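Local coordinates for protein betainyl-CoA thiolase (Pseudomonas putida, PDB 2HLJ) that probably acts on acyl-CoA thioesters as a hotdog-fold enzyme of the thioesterase-like superfamily, with inferred acyltransferase and acyl-CoA hydrolase activity, at residues A[30-35]-A[94-99]; A[7-12]-A[75-80]; A[58-63]-A[109-114]; A[81-86]-A[144-149]. One frame throughout, in Å; residues are numbered along the deposited sequence. Where two conformers were deposited one is given.

Contact 1: A[30-35]-A[94-99]; sequences LIFSYA and HSLHRA
One face of the Phe32 ring carries His94 CB, lying 3.4 Å above the plane and offset toward the rim, while the backbone N of Leu96 sits at the ring edge, in its plane. This is the core of a hotdog fold, where helix 25-43 runs across the concave side of the antiparallel sheet. The Phe32 and His94 rings are within 16° of parallel but slid apart, with centroids 5.5 Å distant, and it is the methylene CB of His94 that makes the CH-pi contact. Ala35 CB meets the imidazole off-centre, 4.2 Å from the ring centroid of His94. The imidazole is held at both nitrogens: ND1 bonds to Thr80 OG1 and NE2 to Thr36 OG1, which should fix its rotation. Further along the strand, Leu96 CB packs 3.8 Å from Phe32 CE1. Ile31 has CG2 anti to its backbone N, and this branch meets Leu96 CD1 at 3.9 Å, the two side chains crossing at about a right angle.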
loop_
_atom_site.group_PDB
_atom_site.type_symbol
_atom_site.label_atom_id
_atom_site.label_comp_id
_atom_site.label_asym_id
_atom_site.label_seq_id
_atom_site.Cartn_x
_atom_site.Cartn_y
_atom_site.Cartn_z
ATOM N N LEU A 30 -4.687 3.254 -3.768
ATOM C CA LEU A 30 -6.077 3.282 -4.187
ATOM C C LEU A 30 -6.245 3.330 -5.703
ATOM O O LEU A 30 -7.082 2.601 -6.279
ATOM C CB LEU A 30 -6.849 4.454 -3.530
ATOM C CG LEU A 30 -8.338 4.443 -3.835
ATOM C CD1 LEU A 30 -8.993 3.153 -3.359
ATOM C CD2 LEU A 30 -9.067 5.672 -3.254
ATOM N N ILE A 31 -5.479 4.203 -6.351
ATOM C CA ILE A 31 -5.484 4.313 -7.818
ATOM C C ILE A 31 -5.096 2.977 -8.428
ATOM O O ILE A 31 -5.748 2.490 -9.340
ATOM C CB ILE A 31 -4.496 5.416 -8.301
ATOM C CG1 ILE A 31 -4.968 6.792 -7.871
ATOM C CG2 ILE A 31 -4.244 5.316 -9.804
ATOM C CD1 ILE A 31 -3.858 7.808 -7.886
ATOM N N PHE A 32 -4.058 2.338 -7.901
ATOM C CA PHE A 32 -3.746 0.986 -8.360
ATOM C C PHE A 32 -4.857 -0.067 -8.102
ATOM O O PHE A 32 -5.069 -0.957 -8.939
ATOM C CB PHE A 32 -2.409 0.490 -7.772
ATOM C CG PHE A 32 -1.189 1.263 -8.202
ATOM C CD1 PHE A 32 -1.073 1.843 -9.460
ATOM C CD2 PHE A 32 -0.064 1.281 -7.365
ATOM C CE1 PHE A 32 0.097 2.492 -9.836
ATOM C CE2 PHE A 32 1.060 1.982 -7.705
ATOM C CZ PHE A 32 1.171 2.557 -8.954
ATOM N N SER A 33 -5.585 0.041 -6.987
ATOM C CA SER A 33 -6.715 -0.884 -6.670
ATOM C C SER A 33 -7.815 -0.775 -7.711
ATOM O O SER A 33 -8.385 -1.777 -8.144
ATOM C CB SER A 33 -7.322 -0.581 -5.278
ATOM O OG SER A 33 -8.025 -1.698 -4.708
ATOM N N TYR A 34 -8.137 0.452 -8.065
ATOM C CA TYR A 34 -9.106 0.718 -9.103
ATOM C C TYR A 34 -8.607 0.161 -10.428
ATOM O O TYR A 34 -9.379 -0.363 -11.187
ATOM C CB TYR A 34 -9.365 2.196 -9.246
ATOM C CG TYR A 34 -10.087 2.864 -8.091
ATOM C CD1 TYR A 34 -10.967 2.162 -7.262
ATOM C CD2 TYR A 34 -9.933 4.219 -7.872
ATOM C CE1 TYR A 34 -11.631 2.803 -6.214
ATOM C CE2 TYR A 34 -10.606 4.866 -6.857
ATOM C CZ TYR A 34 -11.447 4.161 -6.024
ATOM O OH TYR A 34 -12.098 4.831 -4.998
ATOM N N ALA A 35 -7.308 0.254 -10.663
ATOM C CA ALA A 35 -6.696 -0.341 -11.857
ATOM C C ALA A 35 -6.870 -1.862 -11.885
ATOM O O ALA A 35 -7.147 -2.439 -12.948
ATOM C CB ALA A 35 -5.218 0.010 -11.943
ATOM N N HIS A 94 1.769 -2.828 -11.300
ATOM C CA HIS A 94 1.207 -1.566 -11.733
ATOM C C HIS A 94 2.280 -0.493 -11.661
ATOM O O HIS A 94 3.126 -0.513 -10.756
ATOM C CB HIS A 94 0.064 -1.119 -10.805
ATOM C CG HIS A 94 -1.142 -2.000 -10.808
ATOM N ND1 HIS A 94 -1.893 -2.253 -11.941
ATOM C CD2 HIS A 94 -1.761 -2.644 -9.791
ATOM C CE1 HIS A 94 -2.910 -3.029 -11.617
ATOM N NE2 HIS A 94 -2.877 -3.243 -10.312
ATOM N N SER A 95 2.263 0.431 -12.613
ATOM C CA SER A 95 3.114 1.600 -12.572
ATOM C C SER A 95 2.249 2.848 -12.836
ATOM O O SER A 95 1.204 2.783 -13.502
ATOM C CB SER A 95 4.307 1.476 -13.535
ATOM O OG SER A 95 3.869 1.255 -14.887
ATOM N N LEU A 96 2.644 3.959 -12.234
ATOM C CA LEU A 96 1.884 5.201 -12.317
ATOM C C LEU A 96 2.649 6.188 -13.156
ATOM O O LEU A 96 3.856 6.320 -13.014
ATOM C CB LEU A 96 1.610 5.803 -10.939
ATOM C CG LEU A 96 0.594 6.965 -10.862
ATOM C CD1 LEU A 96 -0.836 6.542 -11.148
ATOM C CD2 LEU A 96 0.697 7.665 -9.516
ATOM N N HIS A 97 1.922 6.918 -14.007
ATOM C CA HIS A 97 2.531 7.766 -15.038
ATOM C C HIS A 97 1.771 9.076 -15.198
ATOM O O HIS A 97 0.572 9.170 -14.853
ATOM C CB HIS A 97 2.502 7.042 -16.406
ATOM C CG HIS A 97 3.137 5.682 -16.386
ATOM N ND1 HIS A 97 4.381 5.430 -16.918
ATOM C CD2 HIS A 97 2.690 4.504 -15.899
ATOM C CE1 HIS A 97 4.691 4.160 -16.722
ATOM N NE2 HIS A 97 3.681 3.575 -16.096
ATOM N N ARG A 98 2.474 10.063 -15.765
ATOM C CA ARG A 98 1.878 11.327 -16.215
ATOM C C ARG A 98 2.534 11.778 -17.508
ATOM O O ARG A 98 3.650 11.364 -17.814
ATOM C CB ARG A 98 2.020 12.424 -15.171
ATOM C CG ARG A 98 3.435 12.913 -14.919
ATOM C CD ARG A 98 3.404 13.997 -13.841
ATOM N NE ARG A 98 4.715 14.571 -13.526
ATOM C CZ ARG A 98 5.362 15.480 -14.247
ATOM N NH1 ARG A 98 4.869 15.948 -15.387
ATOM N NH2 ARG A 98 6.536 15.924 -13.830
ATOM N N ALA A 99 1.831 12.620 -18.268
ATOM C CA ALA A 99 2.362 13.124 -19.551
ATOM C C ALA A 99 3.573 14.014 -19.332
ATOM O O ALA A 99 3.635 14.782 -18.356
ATOM C CB ALA A 99 1.275 13.900 -20.313
#

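Contact 2: A[7-12]-A[75-80]; sequences TYRTTV and EVWVQT
Strands 6-11 and 75-85 pair antiparallel at one margin of the sheet, strand 6-11 being outermost within this chain, and Thr7 to Thr11 run against Glu75 to Val78. Thr10 and Val76 form a hydrogen-bonded pair in which both bonds are nearly straight: Thr10 N gives to Val76 O at 3.0 Å, and Val76 N to Thr10 O at 2.9 Å with an angle of 172° at the hydrogen. Tyr8 O accepts from Val78 N at 2.8 Å, and Thr7 N donates to Val78 O. Arg9 and Trp77 are a non-hydrogen-bonded pair whose side chains lie side by side, pointing the same way; Arg9 CG rests 4.0 Å from Trp77 CB, and the guanidinium plane is turned 58° from the indole. The rotation of the indole is helped into place by the bond from Trp77 NE1 to Gln79 OE1, which lies in the ring plane at 3.0 Å.

Thr7 and Thr80 cross at about a right angle and join through their hydroxyls, OG1 of Thr7 being 2.7 Å from OG1 of Thr80. With chi1 at 41°, Thr7 OG1 stands between its own N and carbonyl carbon. Thr80 OG1 in turn reaches His94, the imidazole that packs against Ala35 of helix 25-43. Val78, on the other face from Trp77, packs on Ile31, Phe32 and Ala35, the sheet-to-helix layering typical of the hotdog fold.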
loop_
_atom_site.group_PDB
_atom_site.type_symbol
_atom_site.label_atom_id
_atom_site.label_comp_id
_atom_site.label_asym_id
_atom_site.label_seq_id
_atom_site.Cartn_x
_atom_site.Cartn_y
_atom_site.Cartn_z
ATOM N N THR A 7 -4.850 0.739 -17.740
ATOM C CA THR A 7 -6.012 0.150 -17.091
ATOM C C THR A 7 -6.894 1.176 -16.395
ATOM O O THR A 7 -8.095 0.926 -16.129
ATOM C CB THR A 7 -5.555 -0.896 -16.094
ATOM O OG1 THR A 7 -4.420 -0.416 -15.402
ATOM C CG2 THR A 7 -5.149 -2.124 -16.821
ATOM N N TYR A 8 -6.324 2.344 -16.116
ATOM C CA TYR A 8 -7.023 3.325 -15.288
ATOM C C TYR A 8 -6.429 4.697 -15.480
ATOM O O TYR A 8 -5.225 4.830 -15.586
ATOM C CB TYR A 8 -7.021 2.899 -13.801
ATOM C CG TYR A 8 -7.992 3.691 -12.951
ATOM C CD1 TYR A 8 -9.345 3.454 -13.043
ATOM C CD2 TYR A 8 -7.558 4.696 -12.089
ATOM C CE1 TYR A 8 -10.249 4.159 -12.289
ATOM C CE2 TYR A 8 -8.469 5.426 -11.329
ATOM C CZ TYR A 8 -9.816 5.143 -11.435
ATOM O OH TYR A 8 -10.779 5.835 -10.703
ATOM N N ARG A 9 -7.291 5.707 -15.573
ATOM C CA ARG A 9 -6.870 7.111 -15.626
ATOM C C ARG A 9 -7.710 7.917 -14.688
ATOM O O ARG A 9 -8.921 7.678 -14.579
ATOM C CB ARG A 9 -7.106 7.727 -17.002
ATOM C CG ARG A 9 -6.575 6.967 -18.170
ATOM C CD ARG A 9 -7.013 7.684 -19.456
ATOM N NE ARG A 9 -6.474 7.071 -20.658
ATOM C CZ ARG A 9 -5.244 7.285 -21.134
ATOM N NH1 ARG A 9 -4.383 8.101 -20.509
ATOM N NH2 ARG A 9 -4.864 6.669 -22.254
ATOM N N THR A 10 -7.088 8.907 -14.036
ATOM C CA THR A 10 -7.827 9.798 -13.145
ATOM C C THR A 10 -7.035 11.099 -12.957
ATOM O O THR A 10 -5.894 11.227 -13.421
ATOM C CB THR A 10 -8.187 9.115 -11.761
ATOM O OG1 THR A 10 -9.132 9.905 -11.034
ATOM C CG2 THR A 10 -6.964 8.888 -10.886
ATOM N N THR A 11 -7.696 12.081 -12.365
ATOM C CA THR A 11 -7.078 13.355 -11.979
ATOM C C THR A 11 -7.013 13.361 -10.449
ATOM O O THR A 11 -7.996 13.046 -9.791
ATOM C CB THR A 11 -7.879 14.544 -12.567
ATOM O OG1 THR A 11 -7.802 14.497 -13.991
ATOM C CG2 THR A 11 -7.324 15.880 -12.144
ATOM N N VAL A 12 -5.842 13.667 -9.880
ATOM C CA VAL A 12 -5.699 13.737 -8.417
ATOM C C VAL A 12 -6.594 14.830 -7.835
ATOM O O VAL A 12 -6.434 16.009 -8.153
ATOM C CB VAL A 12 -4.277 14.000 -8.006
ATOM C CG1 VAL A 12 -4.142 14.224 -6.483
ATOM C CG2 VAL A 12 -3.367 12.856 -8.519
ATOM N N GLU A 75 -3.022 14.793 -13.937
ATOM C CA GLU A 75 -3.681 13.714 -14.678
ATOM C C GLU A 75 -2.722 12.546 -14.728
ATOM O O GLU A 75 -1.634 12.674 -15.249
ATOM C CB GLU A 75 -4.033 14.161 -16.092
ATOM C CG GLU A 75 -5.086 15.282 -16.098
ATOM C CD GLU A 75 -5.075 16.131 -17.389
ATOM O OE1 GLU A 75 -4.091 16.879 -17.624
ATOM O OE2 GLU A 75 -6.073 16.071 -18.136
ATOM N N VAL A 76 -3.137 11.415 -14.187
ATOM C CA VAL A 76 -2.265 10.266 -14.099
ATOM C C VAL A 76 -2.960 9.062 -14.704
ATOM O O VAL A 76 -4.183 9.032 -14.809
ATOM C CB VAL A 76 -1.825 9.960 -12.622
ATOM C CG1 VAL A 76 -0.998 11.120 -12.029
ATOM C CG2 VAL A 76 -3.024 9.573 -11.707
ATOM N N TRP A 77 -2.166 8.071 -15.085
ATOM C CA TRP A 77 -2.682 6.800 -15.555
ATOM C C TRP A 77 -1.851 5.650 -15.029
ATOM O O TRP A 77 -0.673 5.815 -14.671
ATOM C CB TRP A 77 -2.749 6.735 -17.106
ATOM C CG TRP A 77 -1.472 6.666 -17.842
ATOM C CD1 TRP A 77 -0.740 5.533 -18.126
ATOM C CD2 TRP A 77 -0.774 7.752 -18.452
ATOM N NE1 TRP A 77 0.369 5.871 -18.859
ATOM C CE2 TRP A 77 0.379 7.225 -19.057
ATOM C CE3 TRP A 77 -0.998 9.136 -18.526
ATOM C CZ2 TRP A 77 1.312 8.027 -19.723
ATOM C CZ3 TRP A 77 -0.081 9.918 -19.201
ATOM C CH2 TRP A 77 1.067 9.363 -19.769
ATOM N N VAL A 78 -2.475 4.469 -15.024
ATOM C CA VAL A 78 -1.812 3.246 -14.592
ATOM C C VAL A 78 -1.502 2.356 -15.758
ATOM O O VAL A 78 -2.364 2.123 -16.597
ATOM C CB VAL A 78 -2.712 2.455 -13.595
ATOM C CG1 VAL A 78 -1.962 1.292 -13.004
ATOM C CG2 VAL A 78 -3.223 3.370 -12.520
ATOM N N GLN A 79 -0.269 1.830 -15.794
ATOM C CA GLN A 79 0.088 0.744 -16.698
ATOM C C GLN A 79 0.170 -0.552 -15.904
ATOM O O GLN A 79 0.586 -0.562 -14.762
ATOM C CB GLN A 79 1.425 1.041 -17.419
ATOM C CG GLN A 79 1.195 2.101 -18.497
ATOM C CD GLN A 79 2.426 2.632 -19.165
ATOM O OE1 GLN A 79 2.379 3.732 -19.676
ATOM N NE2 GLN A 79 3.532 1.881 -19.160
ATOM N N THR A 80 -0.258 -1.643 -16.504
ATOM C CA THR A 80 -0.410 -2.888 -15.758
ATOM C C THR A 80 0.184 -4.027 -16.580
ATOM O O THR A 80 -0.085 -4.135 -17.775
ATOM C CB THR A 80 -1.855 -3.182 -15.428
ATOM O OG1 THR A 80 -2.464 -2.074 -14.714
ATOM C CG2 THR A 80 -1.957 -4.459 -14.616
#

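Contact 3: A[58-63]-A[109-114]; sequences FTLEAH and EQMLLH
Leu60 lies obliquely across Leu113, its CG 3.9 Å from Leu113 CB; it also crosses selenomethionine Met111, a less certain contact because that side chain has two conformers. The leucine is placed here because Leu60 and Glu61 together face Met111, a classic beta bulge in the antiparallel pairing of strands 57-66 and 104-114. The bulge divides the backbone bonds of Met111, whose O accepts from Leu60 N at 2.9 Å while its N gives to Glu61 O at 3.0 Å. On the opposite face Thr59 and Leu112 lie side by side, pointing the same way, with Leu112 CD2 only 3.3 Å from Thr59 OG1. Nearby, Gln110 CG rests 4.0 Å from Ala62 CB, and its NE2 bonds to Ser108 OG. Glu61, Ala62 and His63 also pair with a strand of the second subunit. Beside the apolar methyl of Leu112, the buried Thr59 hydroxyl has its polar needs met by Asp25 of the second subunit and by a bound glycerol, which ties this pairing to the dimer interface.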
loop_
_atom_site.group_PDB
_atom_site.type_symbol
_atom_site.label_atom_id
_atom_site.label_comp_id
_atom_site.label_asym_id
_atom_site.label_seq_id
_atom_site.Cartn_x
_atom_site.Cartn_y
_atom_site.Cartn_z
ATOM N N PHE A 58 -8.838 -11.054 -3.394
ATOM C CA PHE A 58 -8.335 -10.558 -2.130
ATOM C C PHE A 58 -6.850 -10.290 -2.338
ATOM O O PHE A 58 -6.110 -11.178 -2.767
ATOM C CB PHE A 58 -8.558 -11.612 -1.040
ATOM C CG PHE A 58 -8.034 -11.216 0.346
ATOM C CD1 PHE A 58 -8.682 -10.240 1.108
ATOM C CD2 PHE A 58 -6.899 -11.828 0.874
ATOM C CE1 PHE A 58 -8.205 -9.888 2.383
ATOM C CE2 PHE A 58 -6.408 -11.493 2.149
ATOM C CZ PHE A 58 -7.057 -10.521 2.905
ATOM N N THR A 59 -6.406 -9.070 -2.079
ATOM C CA THR A 59 -4.989 -8.794 -2.210
ATOM C C THR A 59 -4.272 -9.458 -1.036
ATOM O O THR A 59 -4.615 -9.197 0.103
ATOM C CB THR A 59 -4.698 -7.309 -2.226
ATOM O OG1 THR A 59 -5.498 -6.659 -3.230
ATOM C CG2 THR A 59 -3.220 -7.103 -2.550
ATOM N N LEU A 60 -3.330 -10.342 -1.335
ATOM C CA LEU A 60 -2.580 -11.074 -0.320
ATOM C C LEU A 60 -1.424 -10.225 0.224
ATOM O O LEU A 60 -1.144 -10.242 1.416
ATOM C CB LEU A 60 -2.021 -12.379 -0.893
ATOM C CG LEU A 60 -3.051 -13.453 -1.212
ATOM C CD1 LEU A 60 -2.419 -14.601 -1.958
ATOM C CD2 LEU A 60 -3.704 -13.906 0.073
ATOM N N GLU A 61 -0.794 -9.473 -0.668
ATOM C CA GLU A 61 0.513 -8.888 -0.413
ATOM C C GLU A 61 0.819 -7.890 -1.513
ATOM O O GLU A 61 0.496 -8.124 -2.672
ATOM C CB GLU A 61 1.552 -10.010 -0.442
ATOM C CG GLU A 61 2.881 -9.699 0.175
ATOM C CD GLU A 61 3.799 -10.915 0.226
ATOM O OE1 GLU A 61 3.394 -12.051 -0.146
ATOM O OE2 GLU A 61 4.937 -10.733 0.673
ATOM N N ALA A 62 1.472 -6.790 -1.159
ATOM C CA ALA A 62 1.884 -5.797 -2.119
ATOM C C ALA A 62 3.122 -5.078 -1.628
ATOM O O ALA A 62 3.307 -4.872 -0.412
ATOM C CB ALA A 62 0.752 -4.777 -2.365
ATOM N N HIS A 63 3.989 -4.728 -2.578
ATOM C CA HIS A 63 5.098 -3.815 -2.322
ATOM C C HIS A 63 4.789 -2.559 -3.112
ATOM O O HIS A 63 4.165 -2.642 -4.157
ATOM C CB HIS A 63 6.442 -4.396 -2.788
ATOM C CG HIS A 63 7.623 -3.810 -2.072
ATOM N ND1 HIS A 63 8.419 -2.851 -2.643
ATOM C CD2 HIS A 63 8.104 -3.994 -0.820
ATOM C CE1 HIS A 63 9.338 -2.474 -1.779
ATOM N NE2 HIS A 63 9.169 -3.150 -0.663
ATOM N N GLU A 109 4.193 -4.113 -7.012
ATOM C CA GLU A 109 4.106 -5.525 -7.308
ATOM C C GLU A 109 3.101 -6.107 -6.342
ATOM O O GLU A 109 3.186 -5.829 -5.156
ATOM C CB GLU A 109 5.484 -6.175 -7.054
ATOM C CG GLU A 109 5.565 -7.622 -7.517
ATOM C CD GLU A 109 6.833 -8.323 -7.071
ATOM O OE1 GLU A 109 7.665 -7.684 -6.374
ATOM O OE2 GLU A 109 7.003 -9.513 -7.434
ATOM N N GLN A 110 2.152 -6.911 -6.825
ATOM C CA GLN A 110 1.112 -7.431 -5.972
ATOM C C GLN A 110 0.793 -8.848 -6.293
ATOM O O GLN A 110 0.921 -9.277 -7.443
ATOM C CB GLN A 110 -0.186 -6.639 -6.156
ATOM C CG GLN A 110 0.052 -5.157 -6.279
ATOM C CD GLN A 110 -1.188 -4.375 -6.055
ATOM O OE1 GLN A 110 -2.291 -4.875 -6.249
ATOM N NE2 GLN A 110 -1.024 -3.134 -5.657
HETATM N N MSE A 111 0.345 -9.554 -5.268
HETATM C CA MSE A 111 -0.187 -10.899 -5.419
HETATM C C MSE A 111 -1.637 -10.911 -4.938
HETATM O O MSE A 111 -1.933 -10.477 -3.834
HETATM C CB MSE A 111 0.655 -11.894 -4.608
HETATM C CG MSE A 111 0.180 -13.331 -4.739
HETATM SE SE MSE A 111 0.616 -14.045 -6.469
HETATM C CE MSE A 111 2.547 -14.128 -6.290
ATOM N N LEU A 112 -2.528 -11.426 -5.771
ATOM C CA LEU A 112 -3.969 -11.404 -5.505
ATOM C C LEU A 112 -4.505 -12.833 -5.578
ATOM O O LEU A 112 -4.002 -13.626 -6.361
ATOM C CB LEU A 112 -4.655 -10.534 -6.555
ATOM C CG LEU A 112 -4.087 -9.131 -6.822
ATOM C CD1 LEU A 112 -4.024 -8.861 -8.264
ATOM C CD2 LEU A 112 -4.988 -8.087 -6.137
ATOM N N LEU A 113 -5.466 -13.142 -4.710
ATOM C CA LEU A 113 -6.096 -14.453 -4.583
ATOM C C LEU A 113 -7.527 -14.376 -5.075
ATOM O O LEU A 113 -8.286 -13.474 -4.653
ATOM C CB LEU A 113 -6.118 -14.890 -3.105
ATOM C CG LEU A 113 -6.814 -16.221 -2.777
ATOM C CD1 LEU A 113 -6.105 -17.366 -3.447
ATOM C CD2 LEU A 113 -6.884 -16.463 -1.286
ATOM N N HIS A 114 -7.903 -15.312 -5.951
ATOM C CA HIS A 114 -9.285 -15.417 -6.395
ATOM C C HIS A 114 -10.035 -16.206 -5.343
ATOM O O HIS A 114 -9.657 -17.318 -4.996
ATOM C CB HIS A 114 -9.385 -16.080 -7.776
ATOM C CG HIS A 114 -10.774 -16.118 -8.356
ATOM N ND1 HIS A 114 -11.287 -17.243 -8.960
ATOM C CD2 HIS A 114 -11.738 -15.166 -8.464
ATOM C CE1 HIS A 114 -12.518 -16.992 -9.389
ATOM N NE2 HIS A 114 -12.816 -15.740 -9.104
#

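Contact 4: A[81-86]-A[144-149]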
loop_
_atom_site.group_PDB
_atom_site.type_symbol
_atom_site.label_atom_id
_atom_site.label_comp_id
_atom_site.label_asym_id
_atom_site.label_seq_id
_atom_site.Cartn_x
_atom_site.Cartn_y
_atom_site.Cartn_z
ATOM N N GLN A 81 1.030 -4.823 -15.946
ATOM C CA GLN A 81 1.536 -6.083 -16.529
ATOM C C GLN A 81 1.189 -7.275 -15.642
ATOM O O GLN A 81 1.197 -7.192 -14.390
ATOM C CB GLN A 81 3.030 -6.047 -16.684
ATOM C CG GLN A 81 3.544 -4.910 -17.498
ATOM C CD GLN A 81 5.024 -5.083 -17.859
ATOM O OE1 GLN A 81 5.429 -6.132 -18.330
ATOM N NE2 GLN A 81 5.813 -4.030 -17.657
ATOM N N ILE A 82 0.894 -8.388 -16.300
ATOM C CA ILE A 82 0.646 -9.643 -15.638
ATOM C C ILE A 82 1.991 -10.361 -15.624
ATOM O O ILE A 82 2.550 -10.654 -16.668
ATOM C CB ILE A 82 -0.477 -10.448 -16.365
ATOM C CG1 ILE A 82 -1.806 -9.690 -16.219
ATOM C CG2 ILE A 82 -0.605 -11.865 -15.795
ATOM C CD1 ILE A 82 -2.882 -10.175 -17.137
ATOM N N LEU A 83 2.510 -10.609 -14.428
ATOM C CA LEU A 83 3.808 -11.230 -14.267
ATOM C C LEU A 83 3.700 -12.737 -14.241
ATOM O O LEU A 83 4.669 -13.424 -14.524
ATOM C CB LEU A 83 4.457 -10.760 -12.977
ATOM C CG LEU A 83 4.535 -9.253 -12.831
ATOM C CD1 LEU A 83 5.037 -8.898 -11.443
ATOM C CD2 LEU A 83 5.389 -8.688 -13.956
ATOM N N GLY A 84 2.519 -13.258 -13.925
ATOM C CA GLY A 84 2.371 -14.709 -13.706
ATOM C C GLY A 84 1.016 -14.993 -13.096
ATOM O O GLY A 84 0.370 -14.087 -12.592
ATOM N N PHE A 85 0.551 -16.236 -13.193
ATOM C CA PHE A 85 -0.655 -16.644 -12.497
ATOM C C PHE A 85 -0.677 -18.145 -12.367
ATOM O O PHE A 85 0.016 -18.838 -13.121
ATOM C CB PHE A 85 -1.921 -16.112 -13.187
ATOM C CG PHE A 85 -2.173 -16.681 -14.550
ATOM C CD1 PHE A 85 -2.886 -17.856 -14.707
ATOM C CD2 PHE A 85 -1.719 -16.026 -15.682
ATOM C CE1 PHE A 85 -3.144 -18.353 -15.977
ATOM C CE2 PHE A 85 -1.946 -16.532 -16.949
ATOM C CZ PHE A 85 -2.673 -17.679 -17.103
ATOM N N ASP A 86 -1.429 -18.651 -11.387
ATOM C CA ASP A 86 -1.580 -20.093 -11.259
ATOM C C ASP A 86 -3.051 -20.421 -11.243
ATOM O O ASP A 86 -3.826 -19.684 -11.817
ATOM C CB ASP A 86 -0.783 -20.636 -10.066
ATOM C CG ASP A 86 -1.210 -20.051 -8.725
ATOM O OD1 ASP A 86 -2.361 -19.556 -8.573
ATOM O OD2 ASP A 86 -0.375 -20.122 -7.803
ATOM N N GLN A 144 8.084 -2.362 -21.268
ATOM C CA GLN A 144 9.274 -2.129 -20.470
ATOM C C GLN A 144 9.301 -3.116 -19.294
ATOM O O GLN A 144 8.300 -3.263 -18.596
ATOM C CB GLN A 144 9.271 -0.683 -19.960
ATOM C CG GLN A 144 10.533 -0.278 -19.191
ATOM C CD GLN A 144 11.132 0.995 -19.745
ATOM O OE1 GLN A 144 11.635 1.007 -20.875
ATOM N NE2 GLN A 144 11.072 2.075 -18.968
ATOM N N ALA A 145 10.433 -3.780 -19.073
ATOM C CA ALA A 145 10.541 -4.762 -17.980
ATOM C C ALA A 145 10.257 -4.128 -16.601
ATOM O O ALA A 145 10.640 -2.986 -16.333
ATOM C CB ALA A 145 11.917 -5.437 -17.980
ATOM N N PRO A 146 9.542 -4.852 -15.737
ATOM C CA PRO A 146 9.222 -4.290 -14.429
ATOM C C PRO A 146 10.473 -4.076 -13.591
ATOM O O PRO A 146 11.229 -5.012 -13.310
ATOM C CB PRO A 146 8.298 -5.347 -13.811
ATOM C CG PRO A 146 7.738 -6.082 -14.997
ATOM C CD PRO A 146 8.920 -6.176 -15.905
ATOM N N GLN A 147 10.703 -2.834 -13.215
ATOM C CA GLN A 147 11.904 -2.513 -12.474
ATOM C C GLN A 147 11.807 -2.869 -10.981
ATOM O O GLN A 147 12.747 -3.418 -10.411
ATOM C CB GLN A 147 12.215 -1.042 -12.663
ATOM C CG GLN A 147 13.515 -0.625 -12.045
ATOM C CD GLN A 147 13.831 0.822 -12.320
ATOM O OE1 GLN A 147 13.153 1.473 -13.125
ATOM N NE2 GLN A 147 14.859 1.346 -11.645
ATOM N N TYR A 148 10.665 -2.568 -10.374
ATOM C CA TYR A 148 10.495 -2.615 -8.912
ATOM C C TYR A 148 9.848 -3.936 -8.488
ATOM O O TYR A 148 8.665 -4.020 -8.116
ATOM C CB TYR A 148 9.709 -1.370 -8.450
ATOM C CG TYR A 148 10.499 -0.118 -8.769
ATOM C CD1 TYR A 148 11.455 0.365 -7.898
ATOM C CD2 TYR A 148 10.319 0.553 -9.969
ATOM C CE1 TYR A 148 12.211 1.485 -8.210
ATOM C CE2 TYR A 148 11.059 1.692 -10.275
ATOM C CZ TYR A 148 12.006 2.126 -9.399
ATOM O OH TYR A 148 12.724 3.225 -9.720
HETATM N N MSE A 149 10.678 -4.970 -8.566
HETATM C CA MSE A 149 10.305 -6.339 -8.318
HETATM C C MSE A 149 11.199 -6.877 -7.258
HETATM O O MSE A 149 12.372 -6.556 -7.251
HETATM C CB MSE A 149 10.609 -7.159 -9.562
HETATM C CG MSE A 149 9.851 -6.692 -10.721
HETATM SE SE MSE A 149 8.220 -7.615 -10.608
HETATM C CE MSE A 149 9.007 -9.085 -11.824
#
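A single hydrogen bond joins Gln81 to the loop after helix 127-138: NE2 of Gln81 donates to the backbone O of Gln144 at 2.8 Å. The donor lies nearly in line with the carbonyl, at a C=O...N angle of 163°, and the acceptor is close to the plane of the glutamine amide, although the N-H is bent to 149°. Gln81 is extended beyond CG, and this carries the amide across to the loop.

The strand contributing Gln81 belongs to the hotdog sheet, and a little further on it carries a classic beta bulge in which Leu83 and Gly84 both face His91 of the neighbouring strand 89-98.

Apolar contacts gather on Leu83, whose two methyls divide the partners. CD2 meets CG of Pro146 at 3.7 Å, the two side chains sliding past each other in opposite directions. CD1 approaches Met149, a selenomethionine, tip to tip, 3.5 Å from SE and 4.0 Å from CE of the same residue. Pro146 CG also comes 3.9 Å from Gln81 NE2, the two side chains crossing at a slant. Pro146 and Leu83 both pack on Tyr93 as well, and the hydroxyl of that tyrosine bonds to Tyr148 N.

Overall arrangement
All four contacts reach one antiparallel sheet, ordered 6-11, 75-85, 89-98, 104-114 and 57-66. Contacts 2 and 3 lie towards its two margins, with centres about 19 Å apart on opposite sides of the chain's centre, and contact 1 sets the central helix against strand 89-98. Contacts 1 and 2 are adjacent, centres about 5 Å apart, and joined by His94 ND1 and Thr80 OG1 at 2.8 Å. Contact 1 also meets contact 3, where His94 CD2 is 4.2 Å from Gln110 CD. Contact 4 continues strand 75-85 beyond contact 2 and touches contact 3 through Glu109 and Met149. Glycerol, probably from the crystallisation liquor, is bound at Ser33 and Thr59, near Asp25 of the second subunit, and may mark a pocket at the dimer interface.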